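Local coordinates for protein phosphorylated carbohydrates phosphatase TM_1254 (Thermotoga maritima msb8, PDB 3KBB) that removes phosphate from several phosphorylated sugars, among them erythrose 4-phosphate, fructose 6-phosphate and mannose 6-phosphate, with the help of a divalent metal ion, at residues Y19-R24 with K76-E81; E144-V149 with V162-K167. One frame throughout, in Å; residues are numbered along the deposited sequence.

Interaction 1 of 2, residues Y19-R24 with K76-E81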
loop_
_atom_site.group_PDB
_atom_site.type_symbol
_atom_site.label_atom_id
_atom_site.label_comp_id
_atom_site.label_asym_id
_atom_site.label_seq_id
_atom_site.Cartn_x
_atom_site.Cartn_y
_atom_site.Cartn_z
ATOM N N TYR A 19 2.064 -1.483 12.580
ATOM C CA TYR A 19 3.360 -2.118 12.790
ATOM C C TYR A 19 3.806 -2.045 14.245
ATOM O O TYR A 19 4.419 -2.987 14.741
ATOM C CB TYR A 19 4.407 -1.523 11.865
ATOM C CG TYR A 19 4.471 -2.286 10.571
ATOM C CD1 TYR A 19 3.368 -2.317 9.709
ATOM C CD2 TYR A 19 5.612 -2.990 10.216
ATOM C CE1 TYR A 19 3.406 -3.033 8.518
ATOM C CE2 TYR A 19 5.658 -3.731 9.032
ATOM C CZ TYR A 19 4.548 -3.723 8.184
ATOM O OH TYR A 19 4.606 -4.441 7.018
ATOM N N PHE A 20 3.516 -0.928 14.913
ATOM C CA PHE A 20 3.909 -0.795 16.312
ATOM C C PHE A 20 3.311 -1.925 17.140
ATOM O O PHE A 20 4.046 -2.651 17.815
ATOM C CB PHE A 20 3.585 0.582 16.911
ATOM C CG PHE A 20 3.906 0.664 18.376
ATOM C CD1 PHE A 20 5.235 0.785 18.798
ATOM C CD2 PHE A 20 2.902 0.544 19.332
ATOM C CE1 PHE A 20 5.551 0.820 20.168
ATOM C CE2 PHE A 20 3.204 0.576 20.690
ATOM C CZ PHE A 20 4.527 0.702 21.104
ATOM N N GLU A 21 1.989 -2.101 17.067
ATOM C CA GLU A 21 1.340 -3.175 17.808
ATOM C C GLU A 21 1.879 -4.580 17.481
ATOM O O GLU A 21 2.095 -5.407 18.388
ATOM C CB GLU A 21 -0.194 -3.097 17.677
ATOM C CG GLU A 21 -0.929 -4.164 18.449
ATOM C CD GLU A 21 -0.581 -4.179 19.939
ATOM O OE1 GLU A 21 -0.133 -3.130 20.477
ATOM O OE2 GLU A 21 -0.802 -5.238 20.572
ATOM N N ALA A 22 2.128 -4.846 16.195
ATOM C CA ALA A 22 2.693 -6.138 15.781
ATOM C C ALA A 22 4.072 -6.368 16.434
ATOM O O ALA A 22 4.322 -7.442 17.013
ATOM C CB ALA A 22 2.829 -6.195 14.249
ATOM N N TYR A 23 4.932 -5.361 16.362
ATOM C CA TYR A 23 6.292 -5.491 16.913
ATOM C C TYR A 23 6.276 -5.470 18.450
ATOM O O TYR A 23 7.074 -6.159 19.098
ATOM C CB TYR A 23 7.225 -4.422 16.375
ATOM C CG TYR A 23 7.573 -4.539 14.898
ATOM C CD1 TYR A 23 7.125 -5.616 14.123
ATOM C CD2 TYR A 23 8.401 -3.599 14.307
ATOM C CE1 TYR A 23 7.458 -5.713 12.745
ATOM C CE2 TYR A 23 8.751 -3.697 12.969
ATOM C CZ TYR A 23 8.282 -4.750 12.200
ATOM O OH TYR A 23 8.651 -4.777 10.878
ATOM N N ARG A 24 5.343 -4.712 19.014
ATOM C CA ARG A 24 5.128 -4.700 20.478
ATOM C C ARG A 24 4.727 -6.089 20.982
ATOM O O ARG A 24 5.257 -6.559 22.007
ATOM C CB ARG A 24 4.099 -3.623 20.864
ATOM C CG ARG A 24 4.068 -3.288 22.386
ATOM C CD ARG A 24 2.727 -2.675 22.823
ATOM N NE ARG A 24 1.641 -3.621 22.636
ATOM C CZ ARG A 24 1.350 -4.617 23.465
ATOM N NH1 ARG A 24 2.040 -4.768 24.613
ATOM N NH2 ARG A 24 0.343 -5.430 23.179
ATOM N N LYS A 76 0.026 -11.171 11.329
ATOM C CA LYS A 76 -1.216 -11.790 10.873
ATOM C C LYS A 76 -2.349 -11.517 11.840
ATOM O O LYS A 76 -3.443 -11.144 11.427
ATOM C CB LYS A 76 -1.035 -13.312 10.691
ATOM C CG LYS A 76 -0.367 -13.716 9.373
ATOM C CD LYS A 76 -1.259 -13.391 8.165
ATOM C CE LYS A 76 -1.008 -14.334 6.987
ATOM N NZ LYS A 76 0.384 -14.250 6.460
ATOM N N ARG A 77 -2.072 -11.709 13.125
ATOM C CA ARG A 77 -3.049 -11.528 14.183
ATOM C C ARG A 77 -3.496 -10.086 14.274
ATOM O O ARG A 77 -4.698 -9.813 14.321
ATOM C CB ARG A 77 -2.457 -11.952 15.520
ATOM C CG ARG A 77 -2.198 -13.440 15.638
ATOM C CD ARG A 77 -1.844 -13.809 17.072
ATOM N NE ARG A 77 -0.983 -14.988 17.160
ATOM C CZ ARG A 77 -1.406 -16.250 17.131
ATOM N NH1 ARG A 77 -2.701 -16.534 17.003
ATOM N NH2 ARG A 77 -0.524 -17.239 17.225
ATOM N N VAL A 78 -2.525 -9.174 14.317
ATOM C CA VAL A 78 -2.813 -7.757 14.412
ATOM C C VAL A 78 -3.617 -7.307 13.186
ATOM O O VAL A 78 -4.633 -6.615 13.341
ATOM C CB VAL A 78 -1.525 -6.901 14.612
ATOM C CG1 VAL A 78 -1.834 -5.406 14.598
ATOM C CG2 VAL A 78 -0.834 -7.271 15.940
ATOM N N PHE A 79 -3.175 -7.704 11.985
ATOM C CA PHE A 79 -3.828 -7.229 10.742
ATOM C C PHE A 79 -5.228 -7.804 10.698
ATOM O O PHE A 79 -6.218 -7.090 10.458
ATOM C CB PHE A 79 -3.046 -7.636 9.489
ATOM C CG PHE A 79 -1.759 -6.867 9.276
ATOM C CD1 PHE A 79 -1.292 -5.937 10.209
ATOM C CD2 PHE A 79 -1.004 -7.090 8.140
ATOM C CE1 PHE A 79 -0.098 -5.249 10.013
ATOM C CE2 PHE A 79 0.205 -6.419 7.945
ATOM C CZ PHE A 79 0.649 -5.488 8.869
ATOM N N SER A 80 -5.317 -9.098 10.976
ATOM C CA SER A 80 -6.605 -9.754 11.037
ATOM C C SER A 80 -7.543 -9.045 12.010
ATOM O O SER A 80 -8.701 -8.788 11.681
ATOM C CB SER A 80 -6.436 -11.234 11.396
ATOM O OG SER A 80 -7.665 -11.763 11.870
ATOM N N GLU A 81 -7.041 -8.690 13.189
ATOM C CA GLU A 81 -7.877 -8.035 14.199
ATOM C C GLU A 81 -8.217 -6.580 13.833
ATOM O O GLU A 81 -9.375 -6.154 13.948
ATOM C CB GLU A 81 -7.223 -8.090 15.587
ATOM C CG GLU A 81 -8.203 -7.787 16.754
ATOM C CD GLU A 81 -7.515 -7.356 18.050
ATOM O OE1 GLU A 81 -6.458 -7.939 18.418
ATOM O OE2 GLU A 81 -8.041 -6.422 18.702
#

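Interaction 2 of 2, residues E144-V149 with V162-K167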
loop_
_atom_site.group_PDB
_atom_site.type_symbol
_atom_site.label_atom_id
_atom_site.label_comp_id
_atom_site.label_asym_id
_atom_site.label_seq_id
_atom_site.Cartn_x
_atom_site.Cartn_y
_atom_site.Cartn_z
ATOM N N GLU A 144 7.971 -0.453 -14.650
ATOM C CA GLU A 144 7.515 -1.824 -14.978
ATOM C C GLU A 144 6.106 -2.187 -14.463
ATOM O O GLU A 144 5.241 -2.694 -15.227
ATOM C CB GLU A 144 8.546 -2.850 -14.505
ATOM C CG GLU A 144 8.411 -4.141 -15.259
ATOM C CD GLU A 144 9.402 -5.215 -14.799
ATOM O OE1 GLU A 144 10.455 -4.848 -14.244
ATOM O OE2 GLU A 144 9.093 -6.415 -15.037
ATOM N N ILE A 145 5.868 -1.964 -13.176
ATOM C CA ILE A 145 4.591 -2.352 -12.591
ATOM C C ILE A 145 3.385 -1.653 -13.232
ATOM O O ILE A 145 2.382 -2.295 -13.512
ATOM C CB ILE A 145 4.608 -2.217 -11.062
ATOM C CG1 ILE A 145 3.449 -3.018 -10.436
ATOM C CG2 ILE A 145 4.686 -0.776 -10.603
ATOM C CD1 ILE A 145 3.495 -3.084 -8.938
ATOM N N TYR A 146 3.510 -0.343 -13.475
ATOM C CA TYR A 146 2.404 0.376 -14.147
ATOM C C TYR A 146 2.289 0.016 -15.617
ATOM O O TYR A 146 1.186 -0.029 -16.131
ATOM C CB TYR A 146 2.531 1.895 -13.936
ATOM C CG TYR A 146 2.009 2.205 -12.545
ATOM C CD1 TYR A 146 0.620 2.226 -12.276
ATOM C CD2 TYR A 146 2.885 2.443 -11.486
ATOM C CE1 TYR A 146 0.138 2.469 -10.999
ATOM C CE2 TYR A 146 2.419 2.690 -10.189
ATOM C CZ TYR A 146 1.027 2.694 -9.957
ATOM O OH TYR A 146 0.521 2.924 -8.698
ATOM N N LEU A 147 3.416 -0.211 -16.294
ATOM C CA LEU A 147 3.392 -0.700 -17.704
ATOM C C LEU A 147 2.635 -2.033 -17.793
ATOM O O LEU A 147 1.833 -2.246 -18.726
ATOM C CB LEU A 147 4.842 -0.790 -18.248
ATOM C CG LEU A 147 5.511 0.571 -18.436
ATOM C CD1 LEU A 147 7.058 0.357 -18.621
ATOM C CD2 LEU A 147 4.910 1.393 -19.598
ATOM N N LEU A 148 2.845 -2.932 -16.822
ATOM C CA LEU A 148 2.142 -4.224 -16.816
ATOM C C LEU A 148 0.637 -4.032 -16.528
ATOM O O LEU A 148 -0.213 -4.697 -17.150
ATOM C CB LEU A 148 2.770 -5.167 -15.780
ATOM C CG LEU A 148 2.253 -6.627 -15.719
ATOM C CD1 LEU A 148 2.236 -7.280 -17.104
ATOM C CD2 LEU A 148 3.073 -7.434 -14.676
ATOM N N VAL A 149 0.301 -3.121 -15.606
ATOM C CA VAL A 149 -1.122 -2.792 -15.362
ATOM C C VAL A 149 -1.778 -2.296 -16.655
ATOM O O VAL A 149 -2.901 -2.754 -16.983
ATOM C CB VAL A 149 -1.316 -1.725 -14.233
ATOM C CG1 VAL A 149 -2.829 -1.331 -14.107
ATOM C CG2 VAL A 149 -0.846 -2.300 -12.893
ATOM N N VAL A 162 -4.625 7.419 -11.590
ATOM C CA VAL A 162 -3.941 6.582 -10.594
ATOM C C VAL A 162 -4.058 7.242 -9.226
ATOM O O VAL A 162 -3.944 8.469 -9.149
ATOM C CB VAL A 162 -2.423 6.485 -10.975
ATOM C CG1 VAL A 162 -1.573 5.851 -9.823
ATOM C CG2 VAL A 162 -2.242 5.634 -12.223
ATOM N N PHE A 163 -4.241 6.456 -8.172
ATOM C CA PHE A 163 -4.207 6.933 -6.776
ATOM C C PHE A 163 -3.027 6.260 -6.099
ATOM O O PHE A 163 -2.991 5.014 -5.899
ATOM C CB PHE A 163 -5.532 6.618 -6.069
ATOM C CG PHE A 163 -6.662 7.444 -6.600
ATOM C CD1 PHE A 163 -6.843 8.756 -6.133
ATOM C CD2 PHE A 163 -7.465 6.976 -7.644
ATOM C CE1 PHE A 163 -7.845 9.551 -6.661
ATOM C CE2 PHE A 163 -8.469 7.774 -8.208
ATOM C CZ PHE A 163 -8.653 9.086 -7.718
ATOM N N GLU A 164 -2.036 7.086 -5.765
ATOM C CA GLU A 164 -0.778 6.583 -5.288
ATOM C C GLU A 164 -0.453 7.216 -3.944
ATOM O O GLU A 164 -0.981 8.246 -3.620
ATOM C CB GLU A 164 0.343 6.865 -6.288
ATOM C CG GLU A 164 0.833 5.604 -7.049
ATOM C CD GLU A 164 1.546 4.571 -6.148
ATOM O OE1 GLU A 164 1.766 4.847 -4.962
ATOM O OE2 GLU A 164 1.881 3.471 -6.624
ATOM N N ASP A 165 0.426 6.626 -3.158
ATOM C CA ASP A 165 0.659 7.170 -1.816
ATOM C C ASP A 165 2.150 7.260 -1.474
ATOM O O ASP A 165 2.507 7.646 -0.361
ATOM C CB ASP A 165 -0.120 6.394 -0.767
ATOM C CG ASP A 165 0.636 5.190 -0.244
ATOM O OD1 ASP A 165 1.280 4.498 -1.056
ATOM O OD2 ASP A 165 0.660 4.988 1.020
ATOM N N SER A 166 3.014 6.896 -2.408
ATOM C CA SER A 166 4.477 7.074 -2.154
ATOM C C SER A 166 5.195 7.811 -3.286
ATOM O O SER A 166 4.767 7.768 -4.441
ATOM C CB SER A 166 5.137 5.718 -1.935
ATOM O OG SER A 166 5.292 5.026 -3.155
ATOM N N LYS A 167 6.295 8.472 -2.947
ATOM C CA LYS A 167 7.154 9.117 -3.960
ATOM C C LYS A 167 7.496 8.112 -5.060
ATOM O O LYS A 167 7.335 8.416 -6.246
ATOM C CB LYS A 167 8.431 9.638 -3.292
ATOM C CG LYS A 167 9.449 10.237 -4.230
ATOM C CD LYS A 167 10.581 10.854 -3.367
ATOM C CE LYS A 167 11.823 11.107 -4.156
ATOM N NZ LYS A 167 12.954 11.336 -3.181
#

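Interaction 1 of 2, residues Y19-R24 with K76-E81
Tyr19 and Phe79 bring their rings together as an oblique pair, neither a stack nor edge-to-face, with planes 50° apart and centroids 6.0 Å from one another. The phenylalanine offers its rim: Tyr19 CE1 arrives close to the plane of the Phe79 ring and lies 3.7 Å from Phe79 CZ. At the edge of the Tyr19 ring, in its plane, sits the hydroxyl of Tyr23 from the next turn, while Tyr19 OH itself is hydrogen-bonded to Lys75, just ahead of segment 76-81. Although CB of Tyr19 points away from the partner helix, its ring swings back to reach it.

Beside this aromatic pair, Val78 packs against Glu21 and Ala22. Its CG2 branch, set beside the backbone N, comes within 3.7 Å of Ala22 CA, and the small alanine lets the valine methyl press against the backbone itself. Both Val78 methyls rest against the aliphatic part of Glu21, Val78 CG2 lying 4.0 Å from Glu21 CG. The two segments belong to helices 19-29 and 64-82 of the all-helical cap inserted after the first strand of the HAD core, as in the beta-phosphoglucomutase-like branch of the superfamily. The axes of segments 19-24 and 76-81 run roughly antiparallel, at 141° between their directions, and approach to 9.1 Å.

Glu21 is bent at chi2 (56°), which turns its carboxylate along its own helix. There Arg24 grips it side-on with two nitrogens, NE giving a nearly straight bond of 2.8 Å to Glu21 OE1, while NH2 bonds to OE2. Arg25 also pairs with Glu21 OE2 and reaches across to Glu81 OE1, so this one arginine bridges the two helices through charges at the border of the apolar contact.

Interaction 2 of 2, residues E144-V149 with V162-K167
Tyr146 has its ring anti to the carbonyl carbon (chi1 -79°), which carries the phenol from helix 144-153 toward strand 160-164. From the other side, Glu164 has an unusual first torsion of -107° and a bend at chi2 (-67°), bringing its carboxylate to the tyrosine. The two side chains meet from opposite directions, and Tyr146 OH donates a short hydrogen bond of 2.5 Å to Glu164 OE2. That oxygen lies in the plane of the phenol ring, at its edge; the hydroxyl, for its part, comes to the anti side of OE2, somewhat out of the carboxylate plane.

Val162, two residues earlier on the strand, meets the same ring, with CG1 4.0 Å from Tyr146 CE1. The strand is one of the central strands of the parallel Rossmann-like sheet of the HAD fold, next to strand 3-7, and helix 144-153 packs on that sheet. Ile5 of strand 3-7 touches both Tyr146 and Val162, and Ala106 also touches the tyrosine.

Glu164 is held at both oxygens. OE1 accepts the backbone N-H of Asp165 at 2.9 Å, likewise on its anti side, while OE2 takes a salt bridge from Lys140 in addition to the phenol. This places the buried carboxylate beside Asp7, the probable nucleophile: Glu164 OE1 and Asp165 OD1 both lie close to Asp7 OD2. The grouping matches the HAD motifs of nucleophile aspartate, conserved lysine and acidic pair, the pair being consistent with metal binding as in relatives.

The two contacts sit in different parts of a HAD phosphatase, cap and core. Interaction 1 ties together two helices of the cap, whereas interaction 2 joins a core helix to a central strand of the sheet; their centres are 27 Å apart, on opposite sides of the chain's centre, and their nearest atoms remain about 11 Å from each other. Interaction 2 reaches the catalytic region: the Glu164 side chain is about 4 Å from that of Asp7, the nucleophile by similarity, and about 5 Å from a bound sulfate, which probably came from the crystallisation liquor but may mark a pocket. Interaction 1 lies away from this site.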